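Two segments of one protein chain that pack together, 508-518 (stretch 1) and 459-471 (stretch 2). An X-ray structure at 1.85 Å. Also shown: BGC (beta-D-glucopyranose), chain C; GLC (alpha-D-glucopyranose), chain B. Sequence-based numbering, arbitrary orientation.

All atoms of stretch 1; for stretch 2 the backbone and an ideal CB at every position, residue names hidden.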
# COMPACT_ATOMS: atom_id res chain seq x y z
N GLY A 508 26.04 -2.05 -9.00
CA GLY A 508 26.79 -0.84 -8.67
C GLY A 508 25.97 0.42 -8.45
O GLY A 508 26.51 1.52 -8.51
N LYS A 509 24.68 0.27 -8.15
CA LYS A 509 23.80 1.42 -8.01
C LYS A 509 23.11 1.48 -6.64
O LYS A 509 23.01 0.47 -5.95
CB LYS A 509 22.76 1.37 -9.14
CG LYS A 509 23.39 1.60 -10.50
CD LYS A 509 22.36 1.44 -11.58
CE LYS A 509 22.94 1.73 -12.96
NZ LYS A 509 22.76 3.16 -13.28
N TYR A 510 22.63 2.66 -6.27
CA TYR A 510 21.76 2.80 -5.10
C TYR A 510 20.43 2.06 -5.30
O TYR A 510 19.93 1.99 -6.42
CB TYR A 510 21.43 4.27 -4.86
CG TYR A 510 22.52 5.05 -4.17
CD1 TYR A 510 22.53 5.17 -2.79
CD2 TYR A 510 23.48 5.72 -4.90
CE1 TYR A 510 23.52 5.92 -2.15
CE2 TYR A 510 24.47 6.46 -4.28
CZ TYR A 510 24.48 6.56 -2.90
OH TYR A 510 25.46 7.30 -2.29
N PRO A 511 19.84 1.52 -4.22
CA PRO A 511 18.62 0.70 -4.33
C PRO A 511 17.38 1.59 -4.37
O PRO A 511 16.54 1.59 -3.45
CB PRO A 511 18.67 -0.14 -3.05
CG PRO A 511 19.31 0.79 -2.05
CD PRO A 511 20.40 1.48 -2.85
N VAL A 512 17.26 2.35 -5.45
CA VAL A 512 16.17 3.28 -5.61
C VAL A 512 15.00 2.50 -6.22
O VAL A 512 14.86 2.40 -7.45
CB VAL A 512 16.59 4.50 -6.44
CG1 VAL A 512 15.41 5.44 -6.61
CG2 VAL A 512 17.74 5.25 -5.75
N THR A 513 14.19 1.92 -5.34
CA THR A 513 12.86 1.42 -5.69
C THR A 513 11.80 2.39 -5.17
O THR A 513 12.04 3.10 -4.20
CB THR A 513 12.59 0.02 -5.11
OG1 THR A 513 12.69 0.03 -3.67
CG2 THR A 513 13.58 -0.96 -5.67
N PHE A 514 10.65 2.41 -5.82
CA PHE A 514 9.57 3.36 -5.51
C PHE A 514 8.30 2.51 -5.51
O PHE A 514 7.82 2.11 -6.58
CB PHE A 514 9.56 4.43 -6.62
CG PHE A 514 8.67 5.63 -6.38
CD1 PHE A 514 8.76 6.39 -5.23
CD2 PHE A 514 7.79 6.04 -7.37
CE1 PHE A 514 7.96 7.52 -5.06
CE2 PHE A 514 7.00 7.18 -7.23
CZ PHE A 514 7.08 7.92 -6.06
N SER A 515 7.77 2.25 -4.31
CA SER A 515 6.66 1.29 -4.07
C SER A 515 5.48 1.96 -3.39
O SER A 515 5.65 3.01 -2.81
CB SER A 515 7.12 0.15 -3.16
OG SER A 515 8.29 -0.45 -3.65
N ARG A 516 4.28 1.38 -3.52
CA ARG A 516 3.11 1.81 -2.78
C ARG A 516 2.75 0.86 -1.65
O ARG A 516 2.13 1.28 -0.68
CB ARG A 516 1.87 2.02 -3.68
CG ARG A 516 1.38 0.74 -4.35
CD ARG A 516 0.24 0.98 -5.35
NE ARG A 516 -0.36 -0.31 -5.71
CZ ARG A 516 -1.27 -0.50 -6.66
NH1 ARG A 516 -1.69 0.50 -7.43
NH2 ARG A 516 -1.79 -1.70 -6.86
N SER A 517 3.08 -0.42 -1.78
CA SER A 517 2.71 -1.37 -0.74
C SER A 517 3.92 -1.82 0.06
O SER A 517 5.07 -1.73 -0.36
CB SER A 517 1.91 -2.56 -1.30
OG SER A 517 2.73 -3.36 -2.12
N GLY A 518 3.60 -2.32 1.24
CA GLY A 518 4.60 -2.77 2.20
C GLY A 518 4.03 -3.29 3.51
O GLY A 518 2.81 -3.40 3.69
N UNK A 459 21.51 -0.83 -20.38
CA UNK A 459 20.83 0.45 -20.67
C UNK A 459 21.08 1.56 -19.63
O UNK A 459 20.88 2.74 -19.94
CB UNK A 459 19.32 0.20 -20.77
N UNK A 460 21.52 1.19 -18.43
CA UNK A 460 21.97 2.11 -17.39
C UNK A 460 20.83 2.86 -16.68
O UNK A 460 21.02 3.98 -16.24
CB UNK A 460 22.94 3.13 -18.00
N UNK A 461 19.66 2.24 -16.54
CA UNK A 461 18.61 2.85 -15.74
C UNK A 461 19.00 2.91 -14.26
O UNK A 461 19.90 2.20 -13.79
CB UNK A 461 17.30 2.08 -15.91
N UNK A 462 18.32 3.78 -13.52
CA UNK A 462 18.72 4.16 -12.17
C UNK A 462 17.80 3.62 -11.07
O UNK A 462 18.07 3.82 -9.89
CB UNK A 462 18.78 5.69 -12.07
N UNK A 463 16.71 2.97 -11.45
CA UNK A 463 15.81 2.43 -10.46
C UNK A 463 14.52 1.95 -11.05
O UNK A 463 14.30 2.03 -12.28
CB UNK A 463 15.52 3.48 -9.38
N UNK A 464 13.64 1.48 -10.17
CA UNK A 464 12.37 0.90 -10.57
C UNK A 464 11.19 1.42 -9.76
O UNK A 464 11.30 1.59 -8.54
CB UNK A 464 12.44 -0.62 -10.45
N UNK A 465 10.08 1.70 -10.44
CA UNK A 465 8.80 1.92 -9.78
C UNK A 465 8.11 0.57 -9.62
O UNK A 465 7.45 0.08 -10.56
CB UNK A 465 7.93 2.90 -10.57
N UNK A 466 8.29 -0.02 -8.45
CA UNK A 466 7.84 -1.36 -8.11
C UNK A 466 6.41 -1.24 -7.62
O UNK A 466 6.16 -1.24 -6.43
CB UNK A 466 8.74 -2.01 -7.06
N UNK A 467 5.49 -1.12 -8.56
CA UNK A 467 4.06 -0.96 -8.31
C UNK A 467 3.42 -2.31 -7.95
O UNK A 467 4.00 -3.37 -8.19
CB UNK A 467 3.37 -0.35 -9.53
N UNK A 468 2.24 -2.26 -7.36
CA UNK A 468 1.54 -3.47 -6.92
C UNK A 468 2.16 -4.20 -5.74
O UNK A 468 2.76 -3.58 -4.87
CB UNK A 468 1.45 -4.45 -8.09
N UNK A 469 1.98 -5.51 -5.69
CA UNK A 469 2.46 -6.36 -4.59
C UNK A 469 1.39 -6.84 -3.62
O UNK A 469 1.71 -7.62 -2.70
CB UNK A 469 3.52 -5.60 -3.80
N UNK A 470 0.14 -6.42 -3.83
CA UNK A 470 -1.00 -6.75 -2.93
C UNK A 470 -1.83 -7.92 -3.44
O UNK A 470 -2.88 -8.18 -2.91
CB UNK A 470 -1.91 -5.53 -2.76
N UNK A 471 -1.33 -8.68 -4.41
CA UNK A 471 -2.18 -9.55 -5.23
C UNK A 471 -2.47 -10.93 -4.64
O UNK A 471 -3.39 -11.63 -5.10
CB UNK A 471 -1.52 -9.74 -6.60
C2 BGC C . 0.05 2.87 -9.80
C3 BGC C . -0.12 4.09 -10.72
C4 BGC C . 0.31 3.72 -12.14
C5 BGC C . -0.44 2.48 -12.64
C6 BGC C . 0.16 2.03 -13.96
C1 BGC C . 0.24 1.47 -10.45
O2 BGC C . -0.49 2.93 -8.47
O3 BGC C . 0.63 5.20 -10.22
O4 BGC C . 0.10 4.83 -13.03
O5 BGC C . -0.44 1.37 -11.71
O6 BGC C . -0.65 1.03 -14.58
C1 GLC B . -6.08 1.58 -12.17
C2 GLC B . -4.96 2.36 -11.48
C3 GLC B . -3.87 1.41 -11.01
C4 GLC B . -4.47 0.37 -10.08
C5 GLC B . -5.56 -0.38 -10.86
C6 GLC B . -6.23 -1.47 -10.06
O2 GLC B . -4.43 3.34 -12.39
O3 GLC B . -2.85 2.16 -10.32
O4 GLC B . -3.45 -0.53 -9.59
O5 GLC B . -6.57 0.54 -11.32
O6 GLC B . -7.09 -0.94 -9.04

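Position 459 has nothing of stretch 1 within 5.5 Å of its ideal CB, so the contact sets no preference; the deposited residue is Leu 459.

Position 460 has positive phi (75°), which suits glycine, asparagine or aspartate. Its ideal CB lies 4.7 Å from Lys 509 NZ, and that charge argues for an acid. It is Asp 460: its OD1 accepts a hydrogen bond from Lys 509 NZ at 2.9 Å, within a salt bridge.

At 461 the CB points sideways and finds no neighbour, so many side chains would fit. The backbone contributes instead, its O receiving a weak hydrogen bond from Lys 509 NZ at 3.1 Å. The residue is Ile 461.

Position 462 again places an ideal CB near Lys 509 NZ, at 4.9 Å. An acid or a neutral acceptor such as asparagine would suit. Asp 462 is deposited, with OD1 3.5 Å from Lys 509 NZ in a second, longer salt bridge. Water 1 donates to both its backbone O and Tyr 510 O.

Position 463 is decided by sterics: an ideal CB would sit 2.3 Å from Val 512 O, a clash, and phi/psi of 169/-178 describe a nearly extended backbone. Glycine fits, and Gly 463 lets its CA approach Val 512 O to 3.2 Å.

At 464 the strands run parallel. The CB shares a sheet face with Thr 513, 4.9 Å from Thr 513 CG2, so a beta-branched or aromatic residue would serve. It is Phe 464, chi1 m, whose ring leads away. Its backbone brackets Thr 513: N donates to Val 512 O (3.1 Å, 153°), and O accepts from Phe 514 N (2.9 Å).

The CB of 465 lies on the same sheet face as Phe 514, which offers a ring to an aliphatic chain; a long, flexible residue would suit. Lys 465 extends all-t, its CG 3.9 Å from Phe 514 CD2, and NZ makes a weak hydrogen bond to BGC O3 at 3.3 Å.

At 466 the ideal CB is 3.8 Å from Ser 515 OG, favouring a small hydroxyl residue. Thr 466 places OG1 2.7 Å from Ser 515 OG, while its N bonds weakly to Phe 514 O at 2.9 Å.

Position 467 has its CB 5.3 Å from Arg 516 NE, with BGC close by, so an acid or amide is plausible. Asp 467 OD2 is covalently bound to BGC C1 at 1.4 Å; OD1 accepts from the backbone N of 468 at 2.9 Å.

Position 468 has phi 70°, favouring glycine. Gly 468 O accepts from Ser 517 OG at 2.8 Å.

At 469 an ideal CB would clash with Ser 517 OG at 2.9 Å and jam against the preceding carbonyl: hence Gly 469.

The CB of 470 points toward stretch 1, where the Arg 516 guanidinium invites an acid. Glu 470 supplies OE2 to Arg 516 NE (2.7 Å) and OE1 to Arg 516 NH2 (3.0 Å).

Position 471 is unconstrained here; it is His 471.

Stretch 2, residues 459-471: LDIDGFKTDGGEH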
# COMPACT_ATOMS: atom_id res chain seq x y z
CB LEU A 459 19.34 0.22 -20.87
CG LEU A 459 18.96 -0.62 -22.08
CD1 LEU A 459 17.44 -0.69 -22.22
CD2 LEU A 459 19.58 -0.08 -23.36
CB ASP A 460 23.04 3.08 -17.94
CG ASP A 460 23.92 3.70 -16.84
OD1 ASP A 460 24.18 3.04 -15.80
OD2 ASP A 460 24.35 4.87 -17.03
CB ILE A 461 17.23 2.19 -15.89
CG1 ILE A 461 17.16 0.83 -15.25
CG2 ILE A 461 16.79 2.11 -17.36
CD1 ILE A 461 15.74 0.36 -15.10
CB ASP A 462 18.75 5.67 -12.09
CG ASP A 462 19.68 6.26 -13.11
OD1 ASP A 462 20.88 6.09 -12.93
OD2 ASP A 462 19.21 6.89 -14.10
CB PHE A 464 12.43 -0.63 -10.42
CG PHE A 464 13.42 -1.30 -11.33
CD1 PHE A 464 13.08 -1.64 -12.63
CD2 PHE A 464 14.69 -1.67 -10.85
CE1 PHE A 464 13.99 -2.30 -13.46
CE2 PHE A 464 15.60 -2.30 -11.67
CZ PHE A 464 15.26 -2.62 -12.96
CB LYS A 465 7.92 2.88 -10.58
CG LYS A 465 6.61 3.21 -9.86
CD LYS A 465 5.85 4.33 -10.54
CE LYS A 465 4.59 4.67 -9.76
NZ LYS A 465 3.87 5.83 -10.35
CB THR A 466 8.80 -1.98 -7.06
OG1 THR A 466 9.27 -0.95 -6.17
CG2 THR A 466 10.00 -2.61 -7.73
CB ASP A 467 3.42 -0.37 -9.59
CG ASP A 467 2.07 0.28 -9.37
OD1 ASP A 467 1.56 0.38 -8.24
OD2 ASP A 467 1.49 0.75 -10.40
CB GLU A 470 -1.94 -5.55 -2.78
CG GLU A 470 -1.26 -4.19 -2.62
CD GLU A 470 -0.95 -3.46 -3.93
OE1 GLU A 470 -1.20 -3.98 -5.05
OE2 GLU A 470 -0.45 -2.30 -3.83
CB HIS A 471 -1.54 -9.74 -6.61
CG HIS A 471 -0.92 -8.49 -7.16
ND1 HIS A 471 -1.67 -7.42 -7.60
CD2 HIS A 471 0.38 -8.12 -7.28
CE1 HIS A 471 -0.86 -6.45 -7.99
NE2 HIS A 471 0.38 -6.85 -7.81
O HOH W 1 20.25 4.05 -8.41
O HOH W 2 4.16 -1.31 -4.62
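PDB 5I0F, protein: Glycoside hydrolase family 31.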